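Local coordinates for putative sugar ABC transport system, substrate-binding protein (Bordetella parapertussis, PDB 5IX8), which probably binds a sugar in the periplasm and delivers it to an ABC transporter for import, at residues I107-S111 / D112-F116; S231-K235 / E236-M240; T294-K298 / S299-T303. One frame throughout, in Å; residues are numbered along the deposited sequence.

Interaction 1 of 3, residues I107-S111 / D112-F116; sequences IPVNS and DKIAF
Val109 lays its CG1 methyl against the branch of Ile114 formed by CG1 and CD1, the two side chains meeting at a slant with Val109 CG1 and Ile114 CG1 3.7 Å apart. Ile114 points its side chain back across the turn, and with CG1 lying beside the backbone N (chi1 -66°) that branch also comes 3.4 Å from Ser111 O. The apolar patch continues beyond this stretch, Val109 resting on Pro82 and Ile114 on Tyr286.

In the loop joining strands 101-105 and 116-119, neighbours in the parallel sheet, the chain reverses through a type I beta turn from Ser111 to Ile114. Just before it, Asn110 is the centre of an inverse gamma turn, closed by a weak bond of 3.0 Å from Ser111 N to Val109 O. Ser111 adds a side-chain brace. Its OG, trans to the backbone N (chi1 170°), accepts from Lys113 N at 3.3 Å with an N-H...O angle of 156°. This is the residue-i to i+2 geometry of an ST turn.

Lys113 runs extended to its last bond and bends there. The stronger partner of its NZ is Asp89; Asp112 OD1 stands 3.6 Å from NZ in a longer salt bridge.

Aliphatic packing thus holds Val109 and Ile114, the buried Ser111 OG is gripped by Lys113 N and Asp89, and the charged Asp112 and Lys113 lie at the exposed side. Asp89 ties the reversal to the start of helix 89-97, and the lysine probably offsets part of the local negative charge.

Interaction 2 of 3, residues S231-K235 / E236-M240; sequences SAMVK and ENEAM
The turn that carries the chain from strand 227-231 into the start of helix 235-242 is built here. Counting the helix from Lys235, Val234 would be the N-cap and Asn237 N3. Asn237 returns its side chain to Val234: OD1 accepts from Val234 N at 2.9 Å, with a nearly straight N-H...O angle of 164° although the donor lies well above the plane of the amide carbonyl. In the other direction the backbone closes the turn, Asn237 N donating to Val234 O at 2.8 Å. With CG1 anti to the carbonyl carbon (chi1 -65°), CG2 of Val234 falls between the backbone N and the carbonyl carbon and lies over the face of the Asn237 amide, 3.4 Å from OD1. Water 1 lies at hydrogen-bonding distance from both Asn237 OD1 and Ala232 O.

The next turn is begun by Glu238 N, which donates to Lys235 O at 3.0 Å; water 2 then accepts from Ala239 N and donates to the same Lys235 O.

The selenomethionine Met233 folds twice, at chi2 and chi3, and crosses Glu238 at about a right angle, its CE 3.6 Å from Glu238 CG. Its SE lies 3.9 Å from Asn237 CB. Lys235 slants across the carboxylate of Glu238 with its aliphatic part, CE being 3.2 Å from Glu238 OE1, while NZ stays beyond salt-bridge distance. The other carboxylate oxygen, OE2, is hydrogen-bonded to Tyr311, which gives the buried glutamate a fixed partner.

The bond from Asn237 OD1 to Val234 N resembles one half of a capping box; the reciprocal side-chain bond is absent, valine having no acceptor, and the backbone bond closes the turn instead.

Interaction 3 of 3, residues T294-K298 / S299-T303; sequences TVVDK and SNVDT
Asn300 folds back across an Asx motif headed by Asp297, just after the edge strand 295-296. Followed outward, Asn300 first turns at CB, which places CG between the backbone N and carbonyl carbon (chi1 65°) and swings the amide back over the strand end. CG comes within 3.7 Å of Val295 O. From there the amide divides its two ends: OD1 accepts from Asp297 N at 2.8 Å, almost straight at 169°, and ND2 donates to Val295 O at 2.9 Å. This second bond lies in the plane of the backbone carbonyl and only 9° out of the amide's own plane. Two bonds to one strand edge thus fix the amide's rotation and, as a neighbouring strand would, satisfy an N-H and a C=O two residues apart.

The turn itself is built on Asp297. Its backbone O accepts from Asn300 N at 3.1 Å and, more weakly, from Val301 N, while OD1 takes the weak side-chain bond of the motif from Ser299 N and another weak one from Asn300 N. Val296 CG1 packs against Val301 CB at 4.1 Å, and both valines touch Ile241 of helix 235-242. Water 3 donates to Lys298 O and accepts from Asp302 N at 2.7 Å.

In the fold
From the N terminus, interaction 1 comes first, shaping the loop that carries the chain from strand 101-105 to strand 116-119 of the parallel sheet. Interaction 2 then turns strand 227-231 into helix 235-242, and interaction 3 turns edge strand 295-296 toward helix 306-309. The three follow in series; none nests in or crosses another. Interaction 1 stands alone, its centre about 30 Å from that of interaction 2 and on the opposite side of the chain's centre. Interactions 2 and 3 touch: Glu238 CA packs on Val301 CG2, and Met233 SE on Val296 CB, joining the helix start to the antiparallel edge of the mixed sheet.

Interaction 1 of 3, residues I107-S111 / D112-F116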
ATOM      1  N   ILE A 107      -1.617  -3.205  -4.036  1.00 10.97           N
ATOM      2  CA  ILE A 107      -0.656  -4.246  -3.661  1.00 12.29           C
ATOM      3  C   ILE A 107      -0.759  -5.409  -4.638  1.00 11.00           C
ATOM      4  O   ILE A 107      -1.808  -5.637  -5.255  1.00 12.11           O
ATOM      5  CB  ILE A 107      -0.909  -4.745  -2.228  1.00 15.24           C
ATOM      6  CG1 ILE A 107      -2.429  -4.902  -2.000  1.00 16.28           C
ATOM      7  CG2 ILE A 107      -0.299  -3.745  -1.222  1.00 15.78           C
ATOM      8  CD1 ILE A 107      -2.762  -5.850  -0.871  1.00 18.06           C
ATOM      9  N   PRO A 108       0.340  -6.167  -4.806  1.00 10.59           N
ATOM     10  CA  PRO A 108       0.343  -7.263  -5.788  1.00 12.07           C
ATOM     11  C   PRO A 108      -0.600  -8.403  -5.402  1.00 12.00           C
ATOM     12  O   PRO A 108      -0.799  -8.706  -4.220  1.00 12.01           O
ATOM     13  CB  PRO A 108       1.786  -7.777  -5.752  1.00 12.93           C
ATOM     14  CG  PRO A 108       2.579  -6.763  -5.067  1.00 12.21           C
ATOM     15  CD  PRO A 108       1.652  -5.994  -4.159  1.00 10.85           C
ATOM     16  N   VAL A 109      -1.156  -9.070  -6.417  1.00 11.15           N
ATOM     17  CA  VAL A 109      -1.863 -10.326  -6.198  1.00 11.10           C
ATOM     18  C   VAL A 109      -1.293 -11.378  -7.153  1.00 10.98           C
ATOM     19  O   VAL A 109      -0.878 -11.079  -8.286  1.00 10.83           O
ATOM     20  CB  VAL A 109      -3.399 -10.140  -6.353  1.00 12.36           C
ATOM     21  CG1 VAL A 109      -3.772  -9.695  -7.748  1.00 12.79           C
ATOM     22  CG2 VAL A 109      -4.169 -11.383  -5.944  1.00 13.32           C
ATOM     23  N   ASN A 110      -1.273 -12.631  -6.688  1.00 11.25           N
ATOM     24  CA  ASN A 110      -0.645 -13.724  -7.429  1.00 12.59           C
ATOM     25  C   ASN A 110      -1.633 -14.347  -8.416  1.00 12.75           C
ATOM     26  O   ASN A 110      -2.097 -15.481  -8.255  1.00 14.98           O
ATOM     27  CB  ASN A 110      -0.132 -14.759  -6.443  1.00 14.23           C
ATOM     28  CG  ASN A 110       0.850 -15.704  -7.058  1.00 15.21           C
ATOM     29  OD1 ASN A 110       1.399 -15.453  -8.140  1.00 17.12           O
ATOM     30  ND2 ASN A 110       1.066 -16.821  -6.385  1.00 17.91           N
ATOM     31  N   SER A 111      -1.945 -13.599  -9.465  1.00 12.16           N
ATOM     32  CA  SER A 111      -2.803 -14.129 -10.523  1.00 11.76           C
ATOM     33  C   SER A 111      -2.441 -13.456 -11.832  1.00 12.38           C
ATOM     34  O   SER A 111      -2.549 -12.232 -11.939  1.00 12.32           O
ATOM     35  CB  SER A 111      -4.286 -13.903 -10.217  1.00 13.20           C
ATOM     36  OG  SER A 111      -5.081 -14.216 -11.341  1.00 16.16           O
ATOM     37  N   ASP A 112      -2.046 -14.249 -12.836  1.00 12.22           N
ATOM     38  CA  ASP A 112      -1.746 -13.651 -14.138  1.00 13.36           C
ATOM     39  C   ASP A 112      -2.982 -13.436 -14.995  1.00 14.28           C
ATOM     40  O   ASP A 112      -2.839 -13.090 -16.181  1.00 15.37           O
ATOM     41  CB  ASP A 112      -0.705 -14.483 -14.898  1.00 14.65           C
ATOM     42  CG  ASP A 112      -1.180 -15.898 -15.209  1.00 18.22           C
ATOM     43  OD1 ASP A 112      -2.375 -16.200 -15.116  1.00 19.10           O
ATOM     44  OD2 ASP A 112      -0.325 -16.723 -15.584  1.00 21.05           O
ATOM     45  N   LYS A 113      -4.175 -13.635 -14.421  1.00 13.39           N
ATOM     46  CA  LYS A 113      -5.436 -13.373 -15.112  1.00 12.67           C
ATOM     47  C   LYS A 113      -6.033 -12.003 -14.766  1.00 12.23           C
ATOM     48  O   LYS A 113      -7.077 -11.639 -15.301  1.00 12.67           O
ATOM     49  CB  LYS A 113      -6.427 -14.500 -14.814  1.00 15.10           C
ATOM     50  CG  LYS A 113      -5.970 -15.826 -15.442  1.00 18.77           C
ATOM     51  CD  LYS A 113      -6.852 -16.980 -15.028  1.00 22.64           C
ATOM     52  CE  LYS A 113      -6.288 -18.346 -15.491  1.00 25.98           C
ATOM     53  NZ  LYS A 113      -4.929 -18.673 -14.891  1.00 28.18           N
ATOM     54  N   ILE A 114      -5.394 -11.254 -13.864  1.00 10.82           N
ATOM     55  CA  ILE A 114      -5.714  -9.849 -13.631  1.00 11.36           C
ATOM     56  C   ILE A 114      -5.581  -9.078 -14.930  1.00 11.91           C
ATOM     57  O   ILE A 114      -4.646  -9.306 -15.715  1.00 14.13           O
ATOM     58  CB  ILE A 114      -4.762  -9.299 -12.550  1.00 10.95           C
ATOM     59  CG1 ILE A 114      -5.013  -9.974 -11.195  1.00 12.20           C
ATOM     60  CG2 ILE A 114      -4.801  -7.759 -12.460  1.00 11.29           C
ATOM     61  CD1 ILE A 114      -6.328  -9.531 -10.481  1.00 13.80           C
ATOM     62  N   ALA A 115      -6.537  -8.174 -15.185  1.00 10.83           N
ATOM     63  CA  ALA A 115      -6.500  -7.390 -16.425  1.00 11.86           C
ATOM     64  C   ALA A 115      -5.376  -6.362 -16.394  1.00 13.01           C
ATOM     65  O   ALA A 115      -4.547  -6.302 -17.318  1.00 14.26           O
ATOM     66  CB  ALA A 115      -7.853  -6.716 -16.669  1.00 12.77           C
ATOM     67  N   PHE A 116      -5.319  -5.561 -15.320  1.00 12.04           N
ATOM     68  CA  PHE A 116      -4.205  -4.645 -15.088  1.00 11.75           C
ATOM     69  C   PHE A 116      -4.254  -4.229 -13.630  1.00 11.96           C
ATOM     70  O   PHE A 116      -5.214  -4.514 -12.910  1.00 11.73           O
ATOM     71  CB  PHE A 116      -4.236  -3.398 -16.005  1.00 12.60           C
ATOM     72  CG  PHE A 116      -5.428  -2.502 -15.777  1.00 12.44           C
ATOM     73  CD1 PHE A 116      -6.624  -2.732 -16.452  1.00 12.35           C
ATOM     74  CD2 PHE A 116      -5.374  -1.471 -14.851  1.00 12.94           C
ATOM     75  CE1 PHE A 116      -7.741  -1.906 -16.223  1.00 12.73           C
ATOM     76  CE2 PHE A 116      -6.459  -0.630 -14.652  1.00 13.24           C
ATOM     77  CZ  PHE A 116      -7.651  -0.857 -15.316  1.00 12.73           C
TER

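Interaction 2 of 3, residues S231-K235 / E236-M240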
ATOM      1  N   SER A 231       5.996   3.458   6.454  1.00 15.50           N
ATOM      2  CA  SER A 231       5.401   3.779   5.176  1.00 17.27           C
ATOM      3  C   SER A 231       3.929   4.092   5.373  1.00 16.73           C
ATOM      4  O   SER A 231       3.288   3.548   6.270  1.00 18.24           O
ATOM      5  CB  SER A 231       5.604   2.613   4.200  1.00 19.39           C
ATOM      6  OG  SER A 231       5.164   2.978   2.903  1.00 21.76           O
ATOM      7  N   ALA A 232       3.427   5.005   4.541  1.00 15.28           N
ATOM      8  CA  ALA A 232       2.029   5.414   4.438  1.00 15.51           C
ATOM      9  C   ALA A 232       1.648   6.405   5.534  1.00 15.82           C
ATOM     10  O   ALA A 232       1.495   6.034   6.701  1.00 17.60           O
ATOM     11  CB  ALA A 232       1.083   4.211   4.453  1.00 16.51           C
HETATM   12  N   MSE A 233       1.484   7.670   5.155  1.00 14.66           N
HETATM   13  CA  MSE A 233       1.269   8.725   6.130  1.00 14.70           C
HETATM   14  C   MSE A 233      -0.084   8.689   6.793  1.00 14.77           C
HETATM   15  O   MSE A 233      -1.088   8.406   6.146  1.00 15.25           O
HETATM   16  CB  MSE A 233       1.420  10.095   5.473  1.00 14.88           C
HETATM   17  CG  MSE A 233       2.885  10.392   5.060  1.00 15.38           C
HETATM   18 SE   MSE A 233       3.994  10.877   6.586  0.57 17.20          SE
HETATM   19  CE  MSE A 233       3.179  12.570   7.097  1.00 18.13           C
ATOM     20  N   VAL A 234      -0.087   9.044   8.077  1.00 15.12           N
ATOM     21  CA  VAL A 234      -1.281   9.519   8.766  1.00 16.04           C
ATOM     22  C   VAL A 234      -0.918  10.855   9.404  1.00 17.45           C
ATOM     23  O   VAL A 234       0.255  11.151   9.636  1.00 18.34           O
ATOM     24  CB  VAL A 234      -1.784   8.518   9.832  1.00 17.58           C
ATOM     25  CG1 VAL A 234      -2.241   7.211   9.181  1.00 18.15           C
ATOM     26  CG2 VAL A 234      -0.687   8.239  10.812  1.00 19.53           C
ATOM     27  N   LYS A 235      -1.949  11.662   9.693  1.00 17.87           N
ATOM     28  CA  LYS A 235      -1.734  13.010  10.218  1.00 21.03           C
ATOM     29  C   LYS A 235      -0.757  13.027  11.391  1.00 21.07           C
ATOM     30  O   LYS A 235       0.122  13.894  11.468  1.00 21.54           O
ATOM     31  CB  LYS A 235      -3.082  13.605  10.647  1.00 25.09           C
ATOM     32  CG  LYS A 235      -2.989  14.986  11.303  1.00 30.06           C
ATOM     33  CD  LYS A 235      -2.540  16.046  10.306  1.00 34.22           C
ATOM     34  CE  LYS A 235      -1.997  17.308  11.018  1.00 36.76           C
ATOM     35  NZ  LYS A 235      -2.935  17.855  12.068  1.00 38.52           N
ATOM     36  N   GLU A 236      -0.908  12.085  12.330  1.00 21.71           N
ATOM     37  CA  GLU A 236      -0.081  12.095  13.529  1.00 22.90           C
ATOM     38  C   GLU A 236       1.399  11.874  13.229  1.00 21.94           C
ATOM     39  O   GLU A 236       2.259  12.244  14.055  1.00 22.56           O
ATOM     40  CB  GLU A 236      -0.612  11.045  14.514  1.00 25.21           C
ATOM     41  CG  GLU A 236      -1.970  11.429  15.096  1.00 26.88           C
ATOM     42  CD  GLU A 236      -3.153  11.233  14.135  1.00 28.13           C
ATOM     43  OE1 GLU A 236      -2.986  10.597  13.056  1.00 27.51           O
ATOM     44  OE2 GLU A 236      -4.278  11.677  14.492  1.00 28.93           O
ATOM     45  N   ASN A 237       1.721  11.306  12.060  1.00 20.55           N
ATOM     46  CA  ASN A 237       3.120  11.117  11.683  1.00 20.04           C
ATOM     47  C   ASN A 237       3.841  12.442  11.482  1.00 20.03           C
ATOM     48  O   ASN A 237       5.072  12.504  11.595  1.00 21.09           O
ATOM     49  CB  ASN A 237       3.234  10.349  10.375  1.00 17.73           C
ATOM     50  CG  ASN A 237       2.778   8.900  10.476  1.00 17.53           C
ATOM     51  OD1 ASN A 237       2.405   8.321   9.468  1.00 19.11           O
ATOM     52  ND2 ASN A 237       2.818   8.311  11.673  1.00 17.03           N
ATOM     53  N   GLU A 238       3.104  13.494  11.125  1.00 18.81           N
ATOM     54  CA  GLU A 238       3.743  14.774  10.818  1.00 18.97           C
ATOM     55  C   GLU A 238       4.519  15.294  12.014  1.00 19.33           C
ATOM     56  O   GLU A 238       5.689  15.647  11.889  1.00 18.38           O
ATOM     57  CB  GLU A 238       2.691  15.784  10.357  1.00 20.67           C
ATOM     58  CG  GLU A 238       1.967  15.330   9.067  1.00 22.71           C
ATOM     59  CD  GLU A 238       0.730  16.174   8.736  1.00 25.71           C
ATOM     60  OE1 GLU A 238       0.645  17.311   9.254  1.00 28.00           O
ATOM     61  OE2 GLU A 238      -0.157  15.711   7.968  1.00 25.50           O
ATOM     62  N   ALA A 239       3.890  15.305  13.196  1.00 20.62           N
ATOM     63  CA  ALA A 239       4.583  15.774  14.397  1.00 20.82           C
ATOM     64  C   ALA A 239       5.740  14.842  14.765  1.00 22.28           C
ATOM     65  O   ALA A 239       6.798  15.298  15.213  1.00 23.97           O
ATOM     66  CB  ALA A 239       3.585  15.903  15.558  1.00 21.13           C
HETATM   67  N   MSE A 240       5.570  13.540  14.559  1.00 22.16           N
HETATM   68  CA  MSE A 240       6.605  12.569  14.873  1.00 22.14           C
HETATM   69  C   MSE A 240       7.839  12.762  14.001  1.00 21.54           C
HETATM   70  O   MSE A 240       8.956  12.543  14.464  1.00 22.04           O
HETATM   71  CB  MSE A 240       6.069  11.133  14.699  1.00 22.84           C
HETATM   72  CG  MSE A 240       4.892  10.786  15.604  1.00 25.26           C
HETATM   73 SE   MSE A 240       4.300   8.916  15.332  0.54 27.96          SE
HETATM   74  CE  MSE A 240       3.016   8.743  16.791  1.00 30.12           C
TER
HETATM   75  O   HOH W   1       3.246   5.636   8.692  1.00 25.82           O
HETATM   76  O   HOH W   2       1.050  15.582  13.580  1.00 19.70           O

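Interaction 3 of 3, residues T294-K298 / S299-T303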
ATOM      1  N   THR A 294       7.760   8.837  -3.384  1.00 19.33           N
ATOM      2  CA  THR A 294       8.374   9.949  -2.670  1.00 20.14           C
ATOM      3  C   THR A 294       8.457   9.588  -1.190  1.00 19.32           C
ATOM      4  O   THR A 294       7.679   8.774  -0.682  1.00 21.73           O
ATOM      5  CB  THR A 294       7.582  11.265  -2.854  1.00 23.26           C
ATOM      6  OG1 THR A 294       6.256  11.087  -2.373  1.00 26.07           O
ATOM      7  CG2 THR A 294       7.469  11.621  -4.291  1.00 23.26           C
ATOM      8  N   VAL A 295       9.451  10.134  -0.516  1.00 17.43           N
ATOM      9  CA  VAL A 295       9.636   9.927   0.916  1.00 17.09           C
ATOM     10  C   VAL A 295       9.349  11.233   1.632  1.00 17.11           C
ATOM     11  O   VAL A 295       9.738  12.308   1.155  1.00 17.87           O
ATOM     12  CB  VAL A 295      11.062   9.438   1.215  1.00 20.09           C
ATOM     13  CG1 VAL A 295      11.238   9.225   2.675  1.00 21.44           C
ATOM     14  CG2 VAL A 295      11.299   8.126   0.520  1.00 21.85           C
ATOM     15  N   VAL A 296       8.680  11.145   2.780  1.00 15.32           N
ATOM     16  CA  VAL A 296       8.414  12.312   3.613  1.00 15.99           C
ATOM     17  C   VAL A 296       9.395  12.291   4.769  1.00 16.58           C
ATOM     18  O   VAL A 296       9.579  11.243   5.416  1.00 17.19           O
ATOM     19  CB  VAL A 296       6.960  12.320   4.116  1.00 15.17           C
ATOM     20  CG1 VAL A 296       6.668  13.599   4.921  1.00 15.75           C
ATOM     21  CG2 VAL A 296       5.975  12.165   2.933  1.00 16.32           C
ATOM     22  N   ASP A 297      10.049  13.425   5.015  1.00 18.06           N
ATOM     23  CA  ASP A 297      11.020  13.538   6.110  1.00 20.51           C
ATOM     24  C   ASP A 297      11.003  14.980   6.602  1.00 21.70           C
ATOM     25  O   ASP A 297      10.173  15.776   6.171  1.00 21.84           O
ATOM     26  CB  ASP A 297      12.409  13.078   5.653  1.00 23.09           C
ATOM     27  CG  ASP A 297      12.924  13.872   4.465  1.00 27.20           C
ATOM     28  OD1 ASP A 297      12.577  15.063   4.322  1.00 27.63           O
ATOM     29  OD2 ASP A 297      13.678  13.304   3.663  1.00 30.03           O
ATOM     30  N   LYS A 298      11.908  15.315   7.529  1.00 23.75           N
ATOM     31  CA  LYS A 298      11.953  16.688   8.035  1.00 27.60           C
ATOM     32  C   LYS A 298      12.095  17.717   6.918  1.00 28.76           C
ATOM     33  O   LYS A 298      11.607  18.853   7.048  1.00 29.91           O
ATOM     34  CB  LYS A 298      13.114  16.862   9.017  1.00 30.40           C
ATOM     35  CG  LYS A 298      12.884  16.294  10.382  1.00 32.80           C
ATOM     36  CD  LYS A 298      13.911  16.852  11.387  1.00 35.42           C
ATOM     37  CE  LYS A 298      13.704  18.363  11.569  1.00 38.05           C
ATOM     38  NZ  LYS A 298      14.643  19.013  12.552  1.00 40.24           N
ATOM     39  N   SER A 299      12.771  17.358   5.825  1.00 28.56           N
ATOM     40  CA  SER A 299      13.039  18.337   4.782  1.00 29.72           C
ATOM     41  C   SER A 299      11.793  18.709   3.993  1.00 28.96           C
ATOM     42  O   SER A 299      11.765  19.782   3.398  1.00 30.31           O
ATOM     43  CB  SER A 299      14.122  17.823   3.831  1.00 31.00           C
ATOM     44  OG  SER A 299      13.639  16.802   2.966  1.00 32.77           O
ATOM     45  N   ASN A 300      10.753  17.863   3.974  1.00 27.10           N
ATOM     46  CA  ASN A 300       9.577  18.189   3.179  1.00 25.53           C
ATOM     47  C   ASN A 300       8.255  17.921   3.882  1.00 24.61           C
ATOM     48  O   ASN A 300       7.205  17.939   3.222  1.00 24.82           O
ATOM     49  CB  ASN A 300       9.595  17.435   1.843  1.00 25.47           C
ATOM     50  CG  ASN A 300       9.489  15.940   2.025  1.00 26.34           C
ATOM     51  OD1 ASN A 300       9.425  15.459   3.138  1.00 26.86           O
ATOM     52  ND2 ASN A 300       9.478  15.206   0.929  1.00 27.43           N
ATOM     53  N   VAL A 301       8.255  17.649   5.187  1.00 23.80           N
ATOM     54  CA  VAL A 301       6.993  17.374   5.856  1.00 23.61           C
ATOM     55  C   VAL A 301       6.068  18.587   5.775  1.00 25.07           C
ATOM     56  O   VAL A 301       4.846  18.439   5.762  1.00 25.44           O
ATOM     57  CB  VAL A 301       7.275  16.909   7.309  1.00 22.21           C
ATOM     58  CG1 VAL A 301       7.957  18.015   8.155  1.00 22.09           C
ATOM     59  CG2 VAL A 301       6.008  16.431   7.995  1.00 22.47           C
ATOM     60  N   ASP A 302       6.617  19.794   5.665  1.00 27.76           N
ATOM     61  CA  ASP A 302       5.778  20.987   5.582  1.00 30.00           C
ATOM     62  C   ASP A 302       5.398  21.368   4.156  1.00 31.20           C
ATOM     63  O   ASP A 302       4.606  22.295   3.980  1.00 32.75           O
ATOM     64  CB  ASP A 302       6.473  22.168   6.252  1.00 32.25           C
ATOM     65  CG  ASP A 302       6.636  21.965   7.743  1.00 35.67           C
ATOM     66  OD1 ASP A 302       5.835  21.222   8.354  1.00 37.12           O
ATOM     67  OD2 ASP A 302       7.572  22.538   8.314  1.00 38.17           O
ATOM     68  N   THR A 303       5.917  20.683   3.135  1.00 30.82           N
ATOM     69  CA  THR A 303       5.638  21.070   1.751  1.00 31.01           C
ATOM     70  C   THR A 303       5.152  19.915   0.897  1.00 30.63           C
ATOM     71  O   THR A 303       4.495  20.135  -0.125  1.00 31.70           O
ATOM     72  CB  THR A 303       6.877  21.646   1.081  1.00 32.39           C
ATOM     73  OG1 THR A 303       7.932  20.679   1.136  1.00 33.63           O
ATOM     74  CG2 THR A 303       7.314  22.936   1.760  1.00 32.68           C
TER
HETATM   75  O   HOH W   3       9.237  20.562   5.710  1.00 33.12           O